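Local coordinates for segregation and condensation protein B (Mycobacterium tuberculosis, PDB 2Z99) that probably acts in chromosome condensation and partition during cell division, as a winged-helix partner of the SMC and ScpA proteins, at the interface of chains A and B. Residues are numbered along the deposited sequence; one frame, centred on the assembly and turned at random. Chains: chain A/B, Putative uncharacterized protein.

Contact 1: the interface of chains A and B. Residues chain A 11, 19, 23, 39-40; chain B 82, 85-86.
B:Tyr85 pushes its phenol ring from helix 83-94 of chain B among A:Leu11, A:Val19, A:Ala39 and A:Thr40, at the two-fold interface of two copies of the protein. The tyrosine hides 102 Å² of its surface there. With CG anti to the carbonyl carbon (chi1 -64°), the side chain leaves its helix toward helix 13-26 of chain A. At its root, CB of B:Tyr85 sits 3.8 Å from CG1 of A:Val19 and also touches the CD2 methyl of A:Leu23. Further out, the same valine methyl presses on the start of the ring: CG1 of A:Val19 is 3.4 Å from CG of B:Tyr85 and equally close to CD2. It makes a CH-pi contact over one face, shifted toward the rim, with CG1 of A:Val19 3.8 Å from the centroid of the B:Tyr85 ring. The valine crosses the tyrosine at about a right angle. Because its CG1 is anti to the backbone N (chi1 -179°), its other branch is left to serve a second ring: CG2 of A:Val19 lies 4.0 Å from CD1 of B:Phe82. CD2 of the tyrosine looks toward the carbonyl of A:Ala39. Further along the same edge, and on the valine's side of the ring, CE2 of B:Tyr85 lies 4.1 Å from the hydroxyl OG1 of A:Thr40. At the tip, A:Leu11 comes end to end with the tyrosine, its methyl CD2 3.3 Å from the phenol OH of B:Tyr85.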
ATOM      1  N   LEU A  11      11.679  16.064  18.511  1.00 62.67           N
ATOM      2  CA  LEU A  11      11.133  14.756  18.841  1.00 57.29           C
ATOM      3  C   LEU A  11      12.155  13.873  19.551  1.00 54.94           C
ATOM      4  O   LEU A  11      13.254  13.662  19.040  1.00 53.97           O
ATOM      5  CB  LEU A  11      10.702  14.037  17.559  1.00 54.14           C
ATOM      6  CG  LEU A  11      10.175  14.857  16.383  1.00 52.81           C
ATOM      7  CD1 LEU A  11      10.175  14.001  15.129  1.00 51.21           C
ATOM      8  CD2 LEU A  11       8.792  15.373  16.686  1.00 50.34           C
ATOM      9  N   VAL A  19       6.640   8.812  14.436  1.00 40.47           N
ATOM     10  CA  VAL A  19       6.516   9.481  13.157  1.00 37.09           C
ATOM     11  C   VAL A  19       7.009   8.558  12.033  1.00 39.21           C
ATOM     12  O   VAL A  19       6.318   8.377  11.031  1.00 40.73           O
ATOM     13  CB  VAL A  19       7.330  10.792  13.141  1.00 37.63           C
ATOM     14  CG1 VAL A  19       7.158  11.486  11.808  1.00 33.77           C
ATOM     15  CG2 VAL A  19       6.869  11.712  14.260  1.00 32.41           C
ATOM     16  N   LEU A  23       4.983   7.158   8.643  1.00 40.51           N
ATOM     17  CA  LEU A  23       5.491   7.403   7.300  1.00 40.45           C
ATOM     18  C   LEU A  23       5.807   6.135   6.533  1.00 42.28           C
ATOM     19  O   LEU A  23       5.440   6.004   5.364  1.00 45.80           O
ATOM     20  CB  LEU A  23       6.731   8.315   7.352  1.00 39.06           C
ATOM     21  CG  LEU A  23       6.555   9.643   8.109  1.00 36.97           C
ATOM     22  CD1 LEU A  23       7.863  10.420   8.132  1.00 36.17           C
ATOM     23  CD2 LEU A  23       5.458  10.468   7.465  1.00 38.31           C
ATOM     24  N   ALA A  39      11.297  15.275   5.671  1.00 46.33           N
ATOM     25  CA  ALA A  39       9.894  15.269   6.076  1.00 47.44           C
ATOM     26  C   ALA A  39       9.739  15.464   7.572  1.00 48.14           C
ATOM     27  O   ALA A  39       8.827  16.151   8.042  1.00 49.41           O
ATOM     28  CB  ALA A  39       9.248  13.963   5.667  1.00 48.19           C
ATOM     29  N   THR A  40      10.649  14.859   8.319  1.00 48.02           N
ATOM     30  CA  THR A  40      10.602  14.934   9.759  1.00 48.97           C
ATOM     31  C   THR A  40      11.473  16.044  10.351  1.00 51.73           C
ATOM     32  O   THR A  40      11.500  16.242  11.570  1.00 51.23           O
ATOM     33  CB  THR A  40      11.005  13.600  10.336  1.00 47.46           C
ATOM     34  OG1 THR A  40      10.482  13.493  11.657  1.00 49.18           O
ATOM     35  CG2 THR A  40      12.516  13.459  10.348  1.00 45.48           C
TER
ATOM     36  N   PHE B  82      -0.344  12.284  13.492  1.00 39.68           N
ATOM     37  CA  PHE B  82       0.793  12.282  12.588  1.00 40.72           C
ATOM     38  C   PHE B  82       0.493  12.712  11.149  1.00 43.09           C
ATOM     39  O   PHE B  82       1.367  12.634  10.279  1.00 43.08           O
ATOM     40  CB  PHE B  82       1.447  10.896  12.604  1.00 38.87           C
ATOM     41  CG  PHE B  82       1.913  10.468  13.969  1.00 38.25           C
ATOM     42  CD1 PHE B  82       2.969  11.120  14.593  1.00 37.65           C
ATOM     43  CD2 PHE B  82       1.273   9.430  14.645  1.00 38.49           C
ATOM     44  CE1 PHE B  82       3.380  10.748  15.868  1.00 39.20           C
ATOM     45  CE2 PHE B  82       1.674   9.048  15.919  1.00 39.69           C
ATOM     46  CZ  PHE B  82       2.733   9.709  16.536  1.00 39.80           C
ATOM     47  N   TYR B  85       2.963  15.124   9.266  1.00 49.86           N
ATOM     48  CA  TYR B  85       4.176  14.516   8.738  1.00 50.04           C
ATOM     49  C   TYR B  85       3.873  13.758   7.452  1.00 51.92           C
ATOM     50  O   TYR B  85       4.684  13.744   6.523  1.00 52.32           O
ATOM     51  CB  TYR B  85       4.789  13.562   9.756  1.00 48.66           C
ATOM     52  CG  TYR B  85       5.255  14.248  11.010  1.00 50.69           C
ATOM     53  CD1 TYR B  85       4.411  14.385  12.118  1.00 50.86           C
ATOM     54  CD2 TYR B  85       6.534  14.796  11.081  1.00 50.24           C
ATOM     55  CE1 TYR B  85       4.839  15.059  13.265  1.00 50.65           C
ATOM     56  CE2 TYR B  85       6.965  15.467  12.211  1.00 50.86           C
ATOM     57  CZ  TYR B  85       6.120  15.597  13.299  1.00 51.82           C
ATOM     58  OH  TYR B  85       6.568  16.274  14.409  1.00 53.80           O
ATOM     59  N   VAL B  86       2.714  13.108   7.403  1.00 51.40           N
ATOM     60  CA  VAL B  86       2.335  12.373   6.207  1.00 51.93           C
ATOM     61  C   VAL B  86       2.186  13.359   5.043  1.00 51.18           C
ATOM     62  O   VAL B  86       2.676  13.110   3.946  1.00 50.80           O
ATOM     63  CB  VAL B  86       1.011  11.615   6.412  1.00 50.69           C
ATOM     64  CG1 VAL B  86       0.656  10.848   5.159  1.00 49.09           C
ATOM     65  CG2 VAL B  86       1.142  10.663   7.576  1.00 51.14           C
TER

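Contact 2: the interface of chains A and B. Residues chain A 61-62, 64, 81-82; chain B 15, 18-19, 21-22.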
ATOM      1  N   ARG A  61      12.091  -9.555  17.321  1.00 42.27           N
ATOM      2  CA  ARG A  61      10.905 -10.263  17.786  1.00 41.15           C
ATOM      3  C   ARG A  61      10.274 -11.078  16.676  1.00 41.76           C
ATOM      4  O   ARG A  61       9.151 -11.565  16.807  1.00 40.80           O
ATOM      5  CB  ARG A  61       9.876  -9.291  18.371  1.00 42.72           C
ATOM      6  CG  ARG A  61       9.361  -8.210  17.460  1.00 39.14           C
ATOM      7  CD  ARG A  61       8.512  -7.276  18.300  1.00 39.42           C
ATOM      8  NE  ARG A  61       7.833  -6.237  17.527  1.00 44.01           N
ATOM      9  CZ  ARG A  61       6.802  -6.450  16.711  1.00 45.46           C
ATOM     10  NH1 ARG A  61       6.302  -7.675  16.537  1.00 43.93           N
ATOM     11  NH2 ARG A  61       6.267  -5.423  16.065  1.00 47.81           N
ATOM     12  N   ASP A  62      11.020 -11.227  15.587  1.00 40.78           N
ATOM     13  CA  ASP A  62      10.574 -11.993  14.439  1.00 39.40           C
ATOM     14  C   ASP A  62       9.210 -11.499  13.995  1.00 39.51           C
ATOM     15  O   ASP A  62       8.292 -12.290  13.758  1.00 38.77           O
ATOM     16  CB  ASP A  62      10.506 -13.476  14.797  1.00 41.37           C
ATOM     17  CG  ASP A  62      10.676 -14.362  13.590  1.00 44.91           C
ATOM     18  OD1 ASP A  62      11.053 -13.830  12.528  1.00 47.55           O
ATOM     19  OD2 ASP A  62      10.458 -15.585  13.692  1.00 50.57           O
ATOM     20  N   GLY A  64       6.067  -9.863  11.823  1.00 39.23           N
ATOM     21  CA  GLY A  64       5.535 -10.225  10.521  1.00 40.06           C
ATOM     22  C   GLY A  64       6.052  -9.186   9.536  1.00 39.81           C
ATOM     23  O   GLY A  64       6.181  -9.433   8.334  1.00 41.27           O
ATOM     24  N   ARG A  81       9.514 -15.983   5.976  1.00 44.52           N
ATOM     25  CA  ARG A  81       8.742 -17.135   6.423  1.00 42.73           C
ATOM     26  C   ARG A  81       7.228 -16.993   6.343  1.00 40.76           C
ATOM     27  O   ARG A  81       6.521 -17.986   6.358  1.00 39.50           O
ATOM     28  CB  ARG A  81       9.143 -17.523   7.862  1.00 43.52           C
ATOM     29  CG  ARG A  81       9.082 -16.376   8.881  1.00 45.74           C
ATOM     30  CD  ARG A  81       9.468 -16.819  10.308  1.00 46.98           C
ATOM     31  NE  ARG A  81       8.464 -17.707  10.873  1.00 47.61           N
ATOM     32  CZ  ARG A  81       7.837 -17.500  12.025  1.00 48.39           C
ATOM     33  NH1 ARG A  81       8.117 -16.436  12.761  1.00 47.07           N
ATOM     34  NH2 ARG A  81       6.880 -18.332  12.409  1.00 48.07           N
ATOM     35  N   PHE A  82       6.719 -15.775   6.247  1.00 39.68           N
ATOM     36  CA  PHE A  82       5.277 -15.607   6.206  1.00 40.72           C
ATOM     37  C   PHE A  82       4.660 -15.535   4.806  1.00 43.09           C
ATOM     38  O   PHE A  82       3.460 -15.278   4.665  1.00 43.08           O
ATOM     39  CB  PHE A  82       4.893 -14.368   7.022  1.00 38.87           C
ATOM     40  CG  PHE A  82       5.332 -14.435   8.459  1.00 38.25           C
ATOM     41  CD1 PHE A  82       4.758 -15.352   9.332  1.00 37.65           C
ATOM     42  CD2 PHE A  82       6.342 -13.601   8.933  1.00 38.49           C
ATOM     43  CE1 PHE A  82       5.186 -15.440  10.652  1.00 39.20           C
ATOM     44  CE2 PHE A  82       6.779 -13.678  10.250  1.00 39.69           C
ATOM     45  CZ  PHE A  82       6.199 -14.600  11.116  1.00 39.80           C
TER
ATOM     46  N   GLU B  15       2.778 -16.249  17.608  1.00 45.78           N
ATOM     47  CA  GLU B  15       2.880 -16.539  16.181  1.00 46.81           C
ATOM     48  C   GLU B  15       1.722 -15.915  15.419  1.00 44.94           C
ATOM     49  O   GLU B  15       1.916 -15.293  14.389  1.00 46.50           O
ATOM     50  CB  GLU B  15       2.905 -18.044  15.925  1.00 47.21           C
ATOM     51  CG  GLU B  15       4.296 -18.586  15.782  1.00 50.95           C
ATOM     52  CD  GLU B  15       5.065 -17.905  14.670  1.00 53.67           C
ATOM     53  OE1 GLU B  15       4.670 -18.062  13.495  1.00 52.50           O
ATOM     54  OE2 GLU B  15       6.061 -17.205  14.971  1.00 55.91           O
ATOM     55  N   ARG B  18       2.248 -12.431  14.700  1.00 42.40           N
ATOM     56  CA  ARG B  18       3.200 -12.215  13.620  1.00 41.03           C
ATOM     57  C   ARG B  18       2.518 -12.341  12.271  1.00 40.80           C
ATOM     58  O   ARG B  18       2.553 -11.414  11.463  1.00 45.33           O
ATOM     59  CB  ARG B  18       4.336 -13.223  13.715  1.00 40.57           C
ATOM     60  CG  ARG B  18       5.094 -13.135  15.018  1.00 39.53           C
ATOM     61  CD  ARG B  18       6.247 -14.102  15.035  1.00 38.04           C
ATOM     62  NE  ARG B  18       7.083 -13.864  16.199  1.00 39.66           N
ATOM     63  CZ  ARG B  18       7.168 -14.685  17.241  1.00 40.25           C
ATOM     64  NH1 ARG B  18       6.472 -15.816  17.271  1.00 37.50           N
ATOM     65  NH2 ARG B  18       7.950 -14.361  18.257  1.00 40.47           N
ATOM     66  N   VAL B  19       1.905 -13.492  12.020  1.00 40.47           N
ATOM     67  CA  VAL B  19       1.212 -13.714  10.767  1.00 37.09           C
ATOM     68  C   VAL B  19       0.263 -12.540  10.480  1.00 39.21           C
ATOM     69  O   VAL B  19       0.275 -11.988   9.380  1.00 40.73           O
ATOM     70  CB  VAL B  19       0.406 -15.029  10.809  1.00 37.63           C
ATOM     71  CG1 VAL B  19      -0.282 -15.252   9.481  1.00 33.77           C
ATOM     72  CG2 VAL B  19       1.326 -16.200  11.112  1.00 32.41           C
ATOM     73  N   GLU B  21       0.449  -9.532  11.379  1.00 37.81           N
ATOM     74  CA  GLU B  21       1.189  -8.315  11.073  1.00 40.69           C
ATOM     75  C   GLU B  21       1.569  -8.357   9.591  1.00 39.75           C
ATOM     76  O   GLU B  21       1.414  -7.385   8.874  1.00 40.41           O
ATOM     77  CB  GLU B  21       2.472  -8.207  11.922  1.00 40.08           C
ATOM     78  CG  GLU B  21       2.252  -7.971  13.416  1.00 41.21           C
ATOM     79  CD  GLU B  21       3.557  -7.811  14.184  1.00 41.47           C
ATOM     80  OE1 GLU B  21       4.473  -8.644  14.006  1.00 37.43           O
ATOM     81  OE2 GLU B  21       3.661  -6.850  14.972  1.00 44.03           O
ATOM     82  N   ALA B  22       2.077  -9.497   9.147  1.00 40.71           N
ATOM     83  CA  ALA B  22       2.475  -9.657   7.762  1.00 38.88           C
ATOM     84  C   ALA B  22       1.288  -9.399   6.839  1.00 41.12           C
ATOM     85  O   ALA B  22       1.423  -8.685   5.847  1.00 43.89           O
ATOM     86  CB  ALA B  22       3.017 -11.054   7.536  1.00 36.23           C
TER
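Two arginine-glutamate salt bridges, A:Arg81 to B:Glu15 and A:Arg61 to B:Glu21, tie the surface of chain A to one flank of helix 13-26 of chain B. A:Arg81 meets B:Glu15 tip to tip and grips it end-on with NH1 and NH2, the two flat groups turned 37° apart. NH1 takes the syn lone pair of OE2, whereas NH2 of A:Arg81 reaches OE1 of B:Glu15 at a short 2.5 Å from above the carboxylate plane. That guanidinium is also held from its own side by A:Asp62, whose OD2 lies 2.7 Å from NH1 of A:Arg81. A:Arg61 stretches out from CG to NE and approaches B:Glu21 obliquely, with NH2 3.2 Å from OE2 of B:Glu21 and NH1 shared between both oxygens.

Backbone groups add hydrogen bonds. The amide N of A:Gly64 donates almost straight (173°) to OE1 of B:Glu21 over 3.0 Å, on the anti side and out of the carboxylate plane. NE of B:Arg18 donates to the carbonyl O of A:Arg61 at 3.2 Å, nearly in its own guanidinium plane.

Apolar packing comes from A:Phe82, whose CB rests against CB of B:Ala22, while its tip, CZ, lies 3.5 Å from CB of B:Arg18. B:Arg18 in turn steadies B:Glu15 within chain B: its NH1 donates to OE2 of B:Glu15 at 2.7 Å, so that oxygen accepts from arginines of both chains.

Contact 3: the interface of chains A and B. Residues chain A 78, 85-86, 89; chain B 22-23, 26.
B:Val26 and B:Leu23, near the C-terminal end of helix 13-26, meet the strand end at A:Thr78 and helix 83-94 of chain A in a mainly apolar patch, with 161 Å² hidden in all. The closer-packed part gathers both residues around A:Val86. The CG2 methyl of B:Val26, placed anti to the carbonyl carbon, points into the angle between A:Thr78 and A:Val86. It comes within 3.4 Å of the hydroxyl OG1 of A:Thr78 and 3.9 Å of CG1 of A:Val86, and the valine crosses both side chains at about a right angle. The threonine hydroxyl is flanked on chain B by a polar group as well: OG1 of A:Thr78 stands 3.4 Å from the carbonyl O of B:Ala22, beyond hydrogen-bonding reach, so it adds no more than a polar neighbour to the methyl contact. B:Leu23 has its CG anti to the carbonyl carbon (chi1 -54°), which carries its tip to the helix backbone of chain A, where CD2 of B:Leu23 lies 3.9 Å from CA of A:Val86.

One helical turn from A:Val86 the fit slackens. A:Leu89 loses 11 Å² to the partner, against 36 Å² for A:Val86, and meets it loosely through the root of its side chain, its CB facing the terminal methyl of B:Leu23. That methyl is drawn in more closely one turn back: CD2 of B:Leu23 lies 3.5 Å from the carbonyl O of A:Tyr85.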
ATOM      1  N   THR A  78       7.128  -7.884   4.023  1.00 50.16           N
ATOM      2  CA  THR A  78       6.581  -9.042   4.710  1.00 49.04           C
ATOM      3  C   THR A  78       7.789  -9.938   5.002  1.00 47.62           C
ATOM      4  O   THR A  78       8.598 -10.208   4.109  1.00 48.14           O
ATOM      5  CB  THR A  78       5.594  -9.779   3.809  1.00 48.69           C
ATOM      6  OG1 THR A  78       4.264  -9.351   4.125  1.00 52.23           O
ATOM      7  CG2 THR A  78       5.735 -11.292   3.965  1.00 50.91           C
ATOM      8  N   TYR A  85       1.330 -17.476   4.026  1.00 49.86           N
ATOM      9  CA  TYR A  85       0.101 -16.858   4.504  1.00 50.04           C
ATOM     10  C   TYR A  85      -0.307 -15.711   3.589  1.00 51.92           C
ATOM     11  O   TYR A  85      -1.496 -15.490   3.348  1.00 52.32           O
ATOM     12  CB  TYR A  85       0.276 -16.336   5.925  1.00 48.66           C
ATOM     13  CG  TYR A  85       0.540 -17.421   6.931  1.00 50.69           C
ATOM     14  CD1 TYR A  85       1.845 -17.811   7.251  1.00 50.86           C
ATOM     15  CD2 TYR A  85      -0.519 -18.091   7.542  1.00 50.24           C
ATOM     16  CE1 TYR A  85       2.081 -18.848   8.158  1.00 50.65           C
ATOM     17  CE2 TYR A  85      -0.295 -19.119   8.438  1.00 50.86           C
ATOM     18  CZ  TYR A  85       1.000 -19.497   8.745  1.00 51.82           C
ATOM     19  OH  TYR A  85       1.198 -20.528   9.633  1.00 53.80           O
ATOM     20  N   VAL A  86       0.677 -14.965   3.095  1.00 51.40           N
ATOM     21  CA  VAL A  86       0.380 -13.860   2.198  1.00 51.93           C
ATOM     22  C   VAL A  86      -0.260 -14.414   0.920  1.00 51.18           C
ATOM     23  O   VAL A  86      -1.258 -13.886   0.442  1.00 50.80           O
ATOM     24  CB  VAL A  86       1.653 -13.074   1.837  1.00 50.69           C
ATOM     25  CG1 VAL A  86       1.307 -11.923   0.921  1.00 49.09           C
ATOM     26  CG2 VAL A  86       2.304 -12.551   3.094  1.00 51.14           C
ATOM     27  N   LEU A  89      -4.045 -15.590   1.572  1.00 54.48           N
ATOM     28  CA  LEU A  89      -4.931 -14.467   1.815  1.00 53.96           C
ATOM     29  C   LEU A  89      -5.386 -13.780   0.534  1.00 55.44           C
ATOM     30  O   LEU A  89      -6.579 -13.532   0.337  1.00 55.84           O
ATOM     31  CB  LEU A  89      -4.257 -13.452   2.736  1.00 53.57           C
ATOM     32  CG  LEU A  89      -5.135 -12.339   3.323  1.00 52.32           C
ATOM     33  CD1 LEU A  89      -5.312 -11.219   2.340  1.00 52.15           C
ATOM     34  CD2 LEU A  89      -6.478 -12.913   3.719  1.00 50.62           C
TER
ATOM     35  N   ALA B  22       2.077  -9.497   9.147  1.00 40.71           N
ATOM     36  CA  ALA B  22       2.475  -9.657   7.762  1.00 38.88           C
ATOM     37  C   ALA B  22       1.288  -9.399   6.839  1.00 41.12           C
ATOM     38  O   ALA B  22       1.423  -8.685   5.847  1.00 43.89           O
ATOM     39  CB  ALA B  22       3.017 -11.054   7.536  1.00 36.23           C
ATOM     40  N   LEU B  23       0.129  -9.958   7.183  1.00 40.51           N
ATOM     41  CA  LEU B  23      -1.074  -9.822   6.373  1.00 40.45           C
ATOM     42  C   LEU B  23      -1.641  -8.416   6.365  1.00 42.28           C
ATOM     43  O   LEU B  23      -1.993  -7.891   5.307  1.00 45.80           O
ATOM     44  CB  LEU B  23      -2.149 -10.825   6.834  1.00 39.06           C
ATOM     45  CG  LEU B  23      -1.708 -12.297   6.897  1.00 36.97           C
ATOM     46  CD1 LEU B  23      -2.841 -13.170   7.416  1.00 36.17           C
ATOM     47  CD2 LEU B  23      -1.262 -12.766   5.526  1.00 38.31           C
ATOM     48  N   VAL B  26       0.329  -6.179   3.655  1.00 40.80           N
ATOM     49  CA  VAL B  26       0.126  -6.286   2.211  1.00 41.80           C
ATOM     50  C   VAL B  26      -1.224  -5.856   1.617  1.00 42.39           C
ATOM     51  O   VAL B  26      -1.339  -5.695   0.400  1.00 43.68           O
ATOM     52  CB  VAL B  26       0.393  -7.720   1.721  1.00 39.16           C
ATOM     53  CG1 VAL B  26       0.804  -7.679   0.277  1.00 43.89           C
ATOM     54  CG2 VAL B  26       1.477  -8.367   2.532  1.00 43.52           C
TER

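Contacts 2 and 3 are neighbours, about 9 Å apart between the centres of their C-alpha atoms; they share B:Ala22 and follow one helix, 13-26 of chain B. Contact 1 lies about 25 Å from each, at the other end of the interface, with the roles of the chains exchanged: helix 13-26 of chain A meets residues 82 to 86 of chain B, the counterpart of a chain A segment used in contacts 2 and 3. The two-fold symmetry gives every contact a twin, so each end combines a tyrosine pocket, a charged rim and an apolar patch. Such reciprocal docking is consistent with a homodimer, as expected for ScpB proteins, though the crystal alone does not prove it.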